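Local structure of L-ribulose 3-epimerase (Mesorhizobium loti, 3VYL) at residues A[2-7]-A[237-243]; A[33-39]-A[59-65]; A[222-226]-A[276-281]. The protein catalyses the epimerisation of ketoses at C3, acting on L-ribulose with high efficiency and on D-psicose and D-tagatose less well, probably with manganese as its cofactor. One frame throughout, in Å; residues are numbered along the deposited sequence.

Contact 1: residues A[2-7]-A[237-243]; sequences ARIGIH and DLSFESF. With MN (manganese (II) ion), chain I.
Asp237 OD1 accepts the backbone N-H of Arg3 at 2.6 Å, met nearly along its own C-O axis. The carboxylate reaches across because chi1 of Asp237 (-57°) sets CG beside that residue's backbone N, opposite its carbonyl carbon. Its other oxygen, OD2, has a long, weak ion pair with Arg101, whereas the Arg3 guanidinium turns away to form a salt bridge with Asp33. With alanine at position 237 the Arg3 N-H would probably lose its acceptor at this end of the strand pair, and Arg101 its distant counter-charge. Beyond this point the pairing is parallel and carried by backbone groups. Leu238 N gives a weak bond to Arg3 O, Gly5 N donates to Leu238 O at 2.8 Å, Phe240 N to Gly5 O, and His7 N to Phe240 O. Ser239 OG lies close to the Gly5 backbone without a hydrogen bond to it; that hydroxyl finds its partner in Tyr204 OH. On the face bearing Ile4, Ile6, Leu238 and Phe240, Ile6 CD1 lies in the plane of the Phe240 ring, 3.9 Å from CD2, and this layer packs on helix 266-292. Further on, Phe243 directs its edge at the His7 ring in a T-shaped stack, planes at 90°, with CZ 3.9 Å above the centre of the imidazole. Glu241 OE2 binds manganese at 2.4 Å, and OE1 accepts a hydrogen bond from a water that is also a metal ligand; Glu147, Asp180 and His206 supply the remaining protein ligands. Strands 4-7 and 238-240 are the first and last of the sheet, and their pairing is the closure of a TIM barrel with its metal site at the C-terminal ends of the strands.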
loop_
_atom_site.group_PDB
_atom_site.type_symbol
_atom_site.label_atom_id
_atom_site.label_comp_id
_atom_site.label_asym_id
_atom_site.label_seq_id
_atom_site.Cartn_x
_atom_site.Cartn_y
_atom_site.Cartn_z
ATOM N N ALA A 2 9.193 26.870 6.613
ATOM C CA ALA A 2 9.873 25.884 5.825
ATOM C C ALA A 2 9.780 26.080 4.335
ATOM O O ALA A 2 8.825 26.603 3.814
ATOM C CB ALA A 2 9.388 24.537 6.211
ATOM N N ARG A 3 10.795 25.576 3.667
ATOM C CA ARG A 3 10.954 25.739 2.258
ATOM C C ARG A 3 10.771 24.445 1.591
ATOM O O ARG A 3 10.967 23.449 2.169
ATOM C CB ARG A 3 12.335 26.278 1.969
ATOM C CG ARG A 3 12.336 27.776 1.930
ATOM C CD ARG A 3 10.901 28.138 1.692
ATOM N NE ARG A 3 10.726 29.441 1.118
ATOM C CZ ARG A 3 10.124 30.438 1.736
ATOM N NH1 ARG A 3 9.662 30.286 2.960
ATOM N NH2 ARG A 3 9.984 31.588 1.118
ATOM N N ILE A 4 10.308 24.469 0.374
ATOM C CA ILE A 4 10.276 23.289 -0.419
ATOM C C ILE A 4 11.273 23.546 -1.490
ATOM O O ILE A 4 11.148 24.441 -2.268
ATOM C CB ILE A 4 8.901 23.052 -0.997
ATOM C CG1 ILE A 4 7.933 22.880 0.138
ATOM C CG2 ILE A 4 8.869 21.788 -1.796
ATOM C CD1 ILE A 4 6.730 22.091 -0.230
ATOM N N GLY A 5 12.304 22.754 -1.479
ATOM C CA GLY A 5 13.400 22.964 -2.409
ATOM C C GLY A 5 13.531 21.969 -3.544
ATOM O O GLY A 5 12.708 21.067 -3.716
ATOM N N ILE A 6 14.595 22.152 -4.315
ATOM C CA ILE A 6 14.942 21.290 -5.439
ATOM C C ILE A 6 16.468 21.350 -5.579
ATOM O O ILE A 6 17.080 22.382 -5.320
ATOM C CB ILE A 6 14.215 21.747 -6.728
ATOM C CG1 ILE A 6 14.419 20.745 -7.874
ATOM C CG2 ILE A 6 14.630 23.163 -7.126
ATOM C CD1 ILE A 6 13.549 21.002 -9.089
ATOM N N HIS A 7 17.082 20.238 -5.958
ATOM C CA HIS A 7 18.529 20.186 -6.136
ATOM C C HIS A 7 18.917 20.814 -7.447
ATOM O O HIS A 7 18.310 20.533 -8.480
ATOM C CB HIS A 7 19.015 18.748 -6.081
ATOM C CG HIS A 7 20.491 18.620 -5.814
ATOM N ND1 HIS A 7 20.976 18.042 -4.699
ATOM C CD2 HIS A 7 21.594 19.037 -6.556
ATOM C CE1 HIS A 7 22.322 18.084 -4.724
ATOM N NE2 HIS A 7 22.697 18.695 -5.862
ATOM N N ASP A 237 12.852 22.273 6.157
ATOM C CA ASP A 237 12.949 22.191 4.699
ATOM C C ASP A 237 12.997 20.752 4.172
ATOM O O ASP A 237 13.487 19.831 4.844
ATOM C CB ASP A 237 14.186 22.947 4.193
ATOM C CG ASP A 237 14.210 24.408 4.614
ATOM O OD1 ASP A 237 13.147 25.071 4.635
ATOM O OD2 ASP A 237 15.323 24.897 4.900
ATOM N N LEU A 238 12.485 20.577 2.959
ATOM C CA LEU A 238 12.676 19.336 2.229
ATOM C C LEU A 238 12.787 19.625 0.744
ATOM O O LEU A 238 12.172 20.575 0.245
ATOM C CB LEU A 238 11.556 18.330 2.518
ATOM C CG LEU A 238 10.093 18.704 2.312
ATOM C CD1 LEU A 238 9.685 18.533 0.857
ATOM C CD2 LEU A 238 9.253 17.805 3.202
ATOM N N SER A 239 13.561 18.810 0.035
ATOM C CA SER A 239 13.799 19.084 -1.377
ATOM C C SER A 239 13.645 17.894 -2.281
ATOM O O SER A 239 13.949 16.769 -1.897
ATOM C CB SER A 239 15.178 19.688 -1.575
ATOM O OG SER A 239 15.146 21.006 -1.095
ATOM N N PHE A 240 13.186 18.178 -3.493
ATOM C CA PHE A 240 13.063 17.196 -4.550
ATOM C C PHE A 240 14.425 16.893 -5.160
ATOM O O PHE A 240 15.226 17.798 -5.367
ATOM C CB PHE A 240 12.106 17.728 -5.611
ATOM C CG PHE A 240 12.024 16.877 -6.843
ATOM C CD1 PHE A 240 11.739 15.507 -6.755
ATOM C CD2 PHE A 240 12.202 17.446 -8.097
ATOM C CE1 PHE A 240 11.639 14.730 -7.893
ATOM C CE2 PHE A 240 12.111 16.666 -9.235
ATOM C CZ PHE A 240 11.824 15.309 -9.132
ATOM N N GLU A 241 14.669 15.621 -5.462
ATOM C CA GLU A 241 15.972 15.144 -5.948
ATOM C C GLU A 241 15.743 14.118 -7.077
ATOM O O GLU A 241 14.992 13.158 -6.918
ATOM C CB GLU A 241 16.753 14.515 -4.781
ATOM C CG GLU A 241 18.265 14.420 -4.942
ATOM C CD GLU A 241 18.958 13.674 -3.796
ATOM O OE1 GLU A 241 20.203 13.610 -3.793
ATOM O OE2 GLU A 241 18.298 13.141 -2.888
ATOM N N SER A 242 16.239 14.409 -8.265
ATOM C CA SER A 242 16.201 13.503 -9.400
ATOM C C SER A 242 17.322 13.864 -10.347
ATOM O O SER A 242 17.520 15.004 -10.622
ATOM C CB SER A 242 14.866 13.635 -10.090
ATOM O OG SER A 242 14.685 12.700 -11.093
ATOM N N PHE A 243 18.051 12.909 -10.884
ATOM C CA PHE A 243 19.183 13.263 -11.732
ATOM C C PHE A 243 19.133 12.623 -13.120
ATOM O O PHE A 243 18.443 11.603 -13.331
ATOM C CB PHE A 243 20.510 12.973 -11.014
ATOM C CG PHE A 243 20.657 13.674 -9.675
ATOM C CD1 PHE A 243 20.502 15.064 -9.563
ATOM C CD2 PHE A 243 20.969 12.948 -8.525
ATOM C CE1 PHE A 243 20.642 15.704 -8.334
ATOM C CE2 PHE A 243 21.116 13.585 -7.298
ATOM C CZ PHE A 243 20.958 14.960 -7.203
HETATM MN MN MN I . 19.878 12.791 -1.140
HETATM O O HOH W 1 21.800 12.066 -2.322
#

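Contact 2: residues A[33-39]-A[59-65]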
loop_
_atom_site.group_PDB
_atom_site.type_symbol
_atom_site.label_atom_id
_atom_site.label_comp_id
_atom_site.label_asym_id
_atom_site.label_seq_id
_atom_site.Cartn_x
_atom_site.Cartn_y
_atom_site.Cartn_z
ATOM N N ASP A 33 10.849 27.166 -3.623
ATOM C CA ASP A 33 11.387 28.358 -2.975
ATOM C C ASP A 33 12.633 28.099 -2.129
ATOM O O ASP A 33 12.972 28.872 -1.226
ATOM C CB ASP A 33 10.302 29.138 -2.219
ATOM C CG ASP A 33 9.389 28.242 -1.411
ATOM O OD1 ASP A 33 9.909 27.440 -0.596
ATOM O OD2 ASP A 33 8.150 28.351 -1.593
ATOM N N LEU A 34 13.324 27.013 -2.446
ATOM C CA LEU A 34 14.706 26.839 -2.014
ATOM C C LEU A 34 15.514 26.265 -3.181
ATOM O O LEU A 34 14.937 25.696 -4.121
ATOM C CB LEU A 34 14.783 25.945 -0.781
ATOM C CG LEU A 34 16.151 25.719 -0.137
ATOM C CD1 LEU A 34 16.039 25.789 1.374
ATOM C CD2 LEU A 34 16.727 24.373 -0.566
ATOM N N ILE A 35 16.833 26.456 -3.131
ATOM C CA ILE A 35 17.759 25.824 -4.071
ATOM C C ILE A 35 18.880 25.149 -3.304
ATOM O O ILE A 35 19.431 25.715 -2.357
ATOM C CB ILE A 35 18.310 26.811 -5.150
ATOM C CG1 ILE A 35 19.071 26.070 -6.271
ATOM C CG2 ILE A 35 19.197 27.893 -4.540
ATOM C CD1 ILE A 35 18.205 25.210 -7.167
ATOM N N GLU A 36 19.188 23.923 -3.698
ATOM C CA GLU A 36 20.300 23.191 -3.126
ATOM C C GLU A 36 21.438 23.113 -4.140
ATOM O O GLU A 36 21.256 22.660 -5.277
ATOM C CB GLU A 36 19.839 21.792 -2.713
ATOM C CG GLU A 36 20.876 20.911 -2.020
ATOM C CD GLU A 36 20.256 19.629 -1.503
ATOM O OE1 GLU A 36 19.011 19.586 -1.447
ATOM O OE2 GLU A 36 20.987 18.674 -1.155
ATOM N N PHE A 37 22.617 23.526 -3.730
ATOM C CA PHE A 37 23.781 23.496 -4.564
ATOM C C PHE A 37 24.703 22.475 -3.996
ATOM O O PHE A 37 24.807 22.392 -2.833
ATOM C CB PHE A 37 24.449 24.859 -4.559
ATOM C CG PHE A 37 23.757 25.880 -5.403
ATOM C CD1 PHE A 37 23.620 25.695 -6.737
ATOM C CD2 PHE A 37 23.273 27.015 -4.855
ATOM C CE1 PHE A 37 22.997 26.605 -7.517
ATOM C CE2 PHE A 37 22.661 27.943 -5.620
ATOM C CZ PHE A 37 22.515 27.737 -6.954
ATOM N N SER A 38 25.268 21.622 -4.834
ATOM C CA SER A 38 26.274 20.634 -4.449
ATOM C C SER A 38 27.684 21.018 -4.067
ATOM O O SER A 38 28.251 20.428 -3.191
ATOM C CB SER A 38 26.492 19.676 -5.576
ATOM O OG SER A 38 27.887 19.639 -5.880
ATOM N N TYR A 39 28.316 21.858 -4.855
ATOM C CA TYR A 39 29.482 22.602 -4.424
ATOM C C TYR A 39 29.848 23.638 -5.452
ATOM O O TYR A 39 29.753 23.385 -6.628
ATOM C CB TYR A 39 30.657 21.687 -4.101
ATOM C CG TYR A 39 31.717 22.350 -3.270
ATOM C CD1 TYR A 39 31.667 22.332 -1.902
ATOM C CD2 TYR A 39 32.761 23.001 -3.862
ATOM C CE1 TYR A 39 32.637 22.935 -1.151
ATOM C CE2 TYR A 39 33.733 23.613 -3.122
ATOM C CZ TYR A 39 33.655 23.566 -1.774
ATOM O OH TYR A 39 34.613 24.181 -1.068
ATOM N N LEU A 59 14.448 33.078 -2.621
ATOM C CA LEU A 59 14.815 31.699 -2.413
ATOM C C LEU A 59 15.689 31.595 -1.180
ATOM O O LEU A 59 16.385 32.541 -0.829
ATOM C CB LEU A 59 15.569 31.189 -3.648
ATOM C CG LEU A 59 14.879 30.535 -4.859
ATOM C CD1 LEU A 59 13.403 30.854 -5.009
ATOM C CD2 LEU A 59 15.630 30.851 -6.146
ATOM N N GLY A 60 15.625 30.451 -0.507
ATOM C CA GLY A 60 16.635 30.066 0.481
ATOM C C GLY A 60 17.656 29.173 -0.207
ATOM O O GLY A 60 17.536 28.872 -1.401
ATOM N N VAL A 61 18.657 28.731 0.542
ATOM C CA VAL A 61 19.731 27.942 -0.044
ATOM C C VAL A 61 20.290 26.928 0.959
ATOM O O VAL A 61 20.445 27.216 2.142
ATOM C CB VAL A 61 20.837 28.850 -0.680
ATOM C CG1 VAL A 61 21.482 29.774 0.355
ATOM C CG2 VAL A 61 21.892 28.026 -1.421
ATOM N N ALA A 62 20.552 25.720 0.477
ATOM C CA ALA A 62 21.275 24.733 1.263
ATOM C C ALA A 62 22.437 24.227 0.419
ATOM O O ALA A 62 22.372 24.246 -0.808
ATOM C CB ALA A 62 20.357 23.594 1.652
ATOM N N ILE A 63 23.508 23.799 1.068
ATOM C CA ILE A 63 24.587 23.153 0.351
ATOM C C ILE A 63 24.757 21.700 0.821
ATOM O O ILE A 63 24.831 21.416 2.030
ATOM C CB ILE A 63 25.926 23.923 0.473
ATOM C CG1 ILE A 63 25.745 25.423 0.199
ATOM C CG2 ILE A 63 26.984 23.313 -0.445
ATOM C CD1 ILE A 63 25.485 25.805 -1.247
ATOM N N SER A 64 24.806 20.789 -0.148
ATOM C CA SER A 64 25.054 19.387 0.119
ATOM C C SER A 64 26.268 18.966 -0.662
ATOM O O SER A 64 26.448 19.385 -1.802
ATOM C CB SER A 64 23.866 18.545 -0.333
ATOM O OG SER A 64 23.742 18.574 -1.748
ATOM N N ILE A 65 27.095 18.124 -0.055
ATOM C CA ILE A 65 28.228 17.520 -0.749
ATOM C C ILE A 65 28.314 16.049 -0.357
ATOM O O ILE A 65 27.579 15.583 0.528
ATOM C CB ILE A 65 29.567 18.212 -0.388
ATOM C CG1 ILE A 65 29.887 18.040 1.099
ATOM C CG2 ILE A 65 29.543 19.687 -0.762
ATOM C CD1 ILE A 65 31.345 18.245 1.438
#
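Glu36 OE2 receives the hydroxyl of Ser64 at 2.8 Å on its anti lone pair, the one pointing away from OE1. The other carboxylate oxygen is held as well, by Tyr204 OH and by NE2 of His206, so both oxygens are engaged and the group's rotation is largely fixed. An extended side chain, with chi1 at -177° and chi2 at 173°, carries the carboxylate along the barrel interior as far as Ser64, two residues beyond Ala62, its bridge partner. Underneath, strands 34-37 and 60-65 run parallel at 23°. Asp33 O, Ile35 O and Phe37 O accept from Gly60 N, Ala62 N and Ser64 N, while Ile35 N donates back to Gly60 O and Phe37 N meets Ala62 O at 3.0 Å. The opposite face is apolar. Val61 CG2 comes to the edge of the Phe37 ring, 3.8 Å from CD2, and Ile63 CD1 touches Phe37 CB at 3.6 Å. Ile35 CG1 covers part of one face of that ring, 3.9 Å above its plane. Helix 17-30 packs on Ile35 and Phe37, and helix 78-98 on Ile63. With helix 47-57 between them, the two strands form a beta-alpha-beta unit of the barrel. Because His206 binds manganese through ND1, the hydrogen bond between Glu36 OE1 and His206 NE2 makes this glutamate a second-shell residue that probably sets the turn of the imidazole, with Ser64 in turn steadying the glutamate.

Contact 3: residues A[222-226]-A[276-281]; sequences FAAIF and FIGLGL
Phe226 is the knob of a knobs-into-holes contact in the outer helical layer of the TIM barrel, its ring entering a hollow on helix 266-292 lined by Phe276, Ile277, Gly280 and Leu281. The segments cross at -62° with their axes 10.0 Å apart, and no hydrogen bond links them; the contact is made by apolar and aromatic packing. The floor of the hollow is Gly280, whose CA lies 3.5 Å from Phe226 CD2, at a place where a beta carbon would run into the ring. Leu281 N stands over one face of the ring, toward its rim, and Phe276 CE1 comes to its edge, 4.1 Å from CE2. One turn earlier, Phe222 makes a second bump. Phe276 swings toward it, with chi1 at -173° placing the ring opposite its own backbone N, and presents its edge to the Phe222 face in an offset edge-to-face pair, centroids 5.5 Å apart and planes at 85°. Leu215, from a loop, packs on Phe276 and Ile277, while the Ile277 side chain also packs on Leu238 and Phe240 of strand 238-240. At the far end of the hollow, Leu281 CD2 closes on Phe226 CD1 at 3.9 Å.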
loop_
_atom_site.group_PDB
_atom_site.type_symbol
_atom_site.label_atom_id
_atom_site.label_comp_id
_atom_site.label_asym_id
_atom_site.label_seq_id
_atom_site.Cartn_x
_atom_site.Cartn_y
_atom_site.Cartn_z
ATOM N N PHE A 222 4.581 7.285 -0.728
ATOM C CA PHE A 222 4.764 8.686 -0.294
ATOM C C PHE A 222 3.708 9.177 0.688
ATOM O O PHE A 222 4.004 10.005 1.539
ATOM C CB PHE A 222 4.907 9.637 -1.483
ATOM C CG PHE A 222 6.255 9.565 -2.134
ATOM C CD1 PHE A 222 6.417 8.929 -3.358
ATOM C CD2 PHE A 222 7.373 10.099 -1.503
ATOM C CE1 PHE A 222 7.670 8.843 -3.944
ATOM C CE2 PHE A 222 8.622 10.020 -2.089
ATOM C CZ PHE A 222 8.770 9.391 -3.311
ATOM N N ALA A 223 2.485 8.658 0.587
ATOM C CA ALA A 223 1.444 9.035 1.539
ATOM C C ALA A 223 1.896 8.639 2.928
ATOM O O ALA A 223 1.791 9.435 3.860
ATOM C CB ALA A 223 0.105 8.413 1.188
ATOM N N ALA A 224 2.460 7.443 3.064
ATOM C CA ALA A 224 2.964 6.997 4.360
ATOM C C ALA A 224 4.059 7.925 4.885
ATOM O O ALA A 224 4.196 8.107 6.091
ATOM C CB ALA A 224 3.467 5.571 4.274
ATOM N N ILE A 225 4.826 8.515 3.967
ATOM C CA ILE A 225 5.942 9.395 4.310
ATOM C C ILE A 225 5.443 10.780 4.724
ATOM O O ILE A 225 5.917 11.355 5.705
ATOM C CB ILE A 225 6.957 9.492 3.143
ATOM C CG1 ILE A 225 7.669 8.146 2.959
ATOM C CG2 ILE A 225 7.979 10.589 3.386
ATOM C CD1 ILE A 225 8.596 8.073 1.761
ATOM N N PHE A 226 4.487 11.316 3.978
ATOM C CA PHE A 226 3.897 12.604 4.333
ATOM C C PHE A 226 3.121 12.510 5.653
ATOM O O PHE A 226 3.164 13.446 6.468
ATOM C CB PHE A 226 3.029 13.145 3.194
ATOM C CG PHE A 226 3.788 13.369 1.902
ATOM C CD1 PHE A 226 5.079 13.898 1.909
ATOM C CD2 PHE A 226 3.200 13.082 0.678
ATOM C CE1 PHE A 226 5.765 14.116 0.717
ATOM C CE2 PHE A 226 3.873 13.301 -0.514
ATOM C CZ PHE A 226 5.158 13.818 -0.498
ATOM N N PHE A 276 3.077 17.411 -6.552
ATOM C CA PHE A 276 3.019 16.138 -5.846
ATOM C C PHE A 276 3.359 16.344 -4.374
ATOM O O PHE A 276 2.630 15.889 -3.491
ATOM C CB PHE A 276 3.973 15.134 -6.498
ATOM C CG PHE A 276 3.870 13.725 -5.961
ATOM C CD1 PHE A 276 4.526 13.354 -4.793
ATOM C CD2 PHE A 276 3.161 12.749 -6.668
ATOM C CE1 PHE A 276 4.455 12.046 -4.327
ATOM C CE2 PHE A 276 3.076 11.442 -6.198
ATOM C CZ PHE A 276 3.727 11.092 -5.028
ATOM N N ILE A 277 4.459 17.035 -4.105
ATOM C CA ILE A 277 4.821 17.315 -2.714
ATOM C C ILE A 277 3.798 18.271 -2.084
ATOM O O ILE A 277 3.427 18.107 -0.918
ATOM C CB ILE A 277 6.259 17.853 -2.563
ATOM C CG1 ILE A 277 7.274 16.885 -3.200
ATOM C CG2 ILE A 277 6.590 18.056 -1.095
ATOM C CD1 ILE A 277 8.688 17.435 -3.339
ATOM N N GLY A 278 3.328 19.241 -2.867
ATOM C CA GLY A 278 2.367 20.219 -2.384
ATOM C C GLY A 278 1.078 19.547 -1.967
ATOM O O GLY A 278 0.680 19.622 -0.806
ATOM N N LEU A 279 0.439 18.875 -2.914
ATOM C CA LEU A 279 -0.786 18.131 -2.658
ATOM C C LEU A 279 -0.598 17.086 -1.559
ATOM O O LEU A 279 -1.358 17.057 -0.592
ATOM C CB LEU A 279 -1.286 17.469 -3.943
ATOM C CG LEU A 279 -2.725 16.963 -3.953
ATOM C CD1 LEU A 279 -3.709 18.048 -3.525
ATOM C CD2 LEU A 279 -3.063 16.430 -5.340
ATOM N N GLY A 280 0.424 16.245 -1.707
ATOM C CA GLY A 280 0.749 15.224 -0.725
ATOM C C GLY A 280 0.722 15.713 0.706
ATOM O O GLY A 280 0.139 15.066 1.573
ATOM N N LEU A 281 1.342 16.862 0.962
ATOM C CA LEU A 281 1.350 17.430 2.319
ATOM C C LEU A 281 -0.008 17.993 2.744
ATOM O O LEU A 281 -0.403 17.822 3.889
ATOM C CB LEU A 281 2.446 18.477 2.473
ATOM C CG LEU A 281 3.874 17.924 2.468
ATOM C CD1 LEU A 281 4.854 19.060 2.222
ATOM C CD2 LEU A 281 4.199 17.185 3.764
#

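In the fold
Contacts 1 and 2 belong to the barrel wall, with centres 8 and 9 Å from that of the chain, and meet through neighbouring strands 4-7 and 34-37, where a probable hydrogen bond between Ile4 O and Asp33 N helps to join them. Both combine parallel backbone bonding with polar groups near the metal: contact 1 holds a manganese ligand, contact 2 a second-shell carboxylate. Contact 3 lies farther out, about 17 Å from the chain centre, only partly buried and held by aromatic and aliphatic packing without a hydrogen bond between its segments. It joins contact 1 through Ile277, but stays about 10 Å from contact 2 at the nearest atoms.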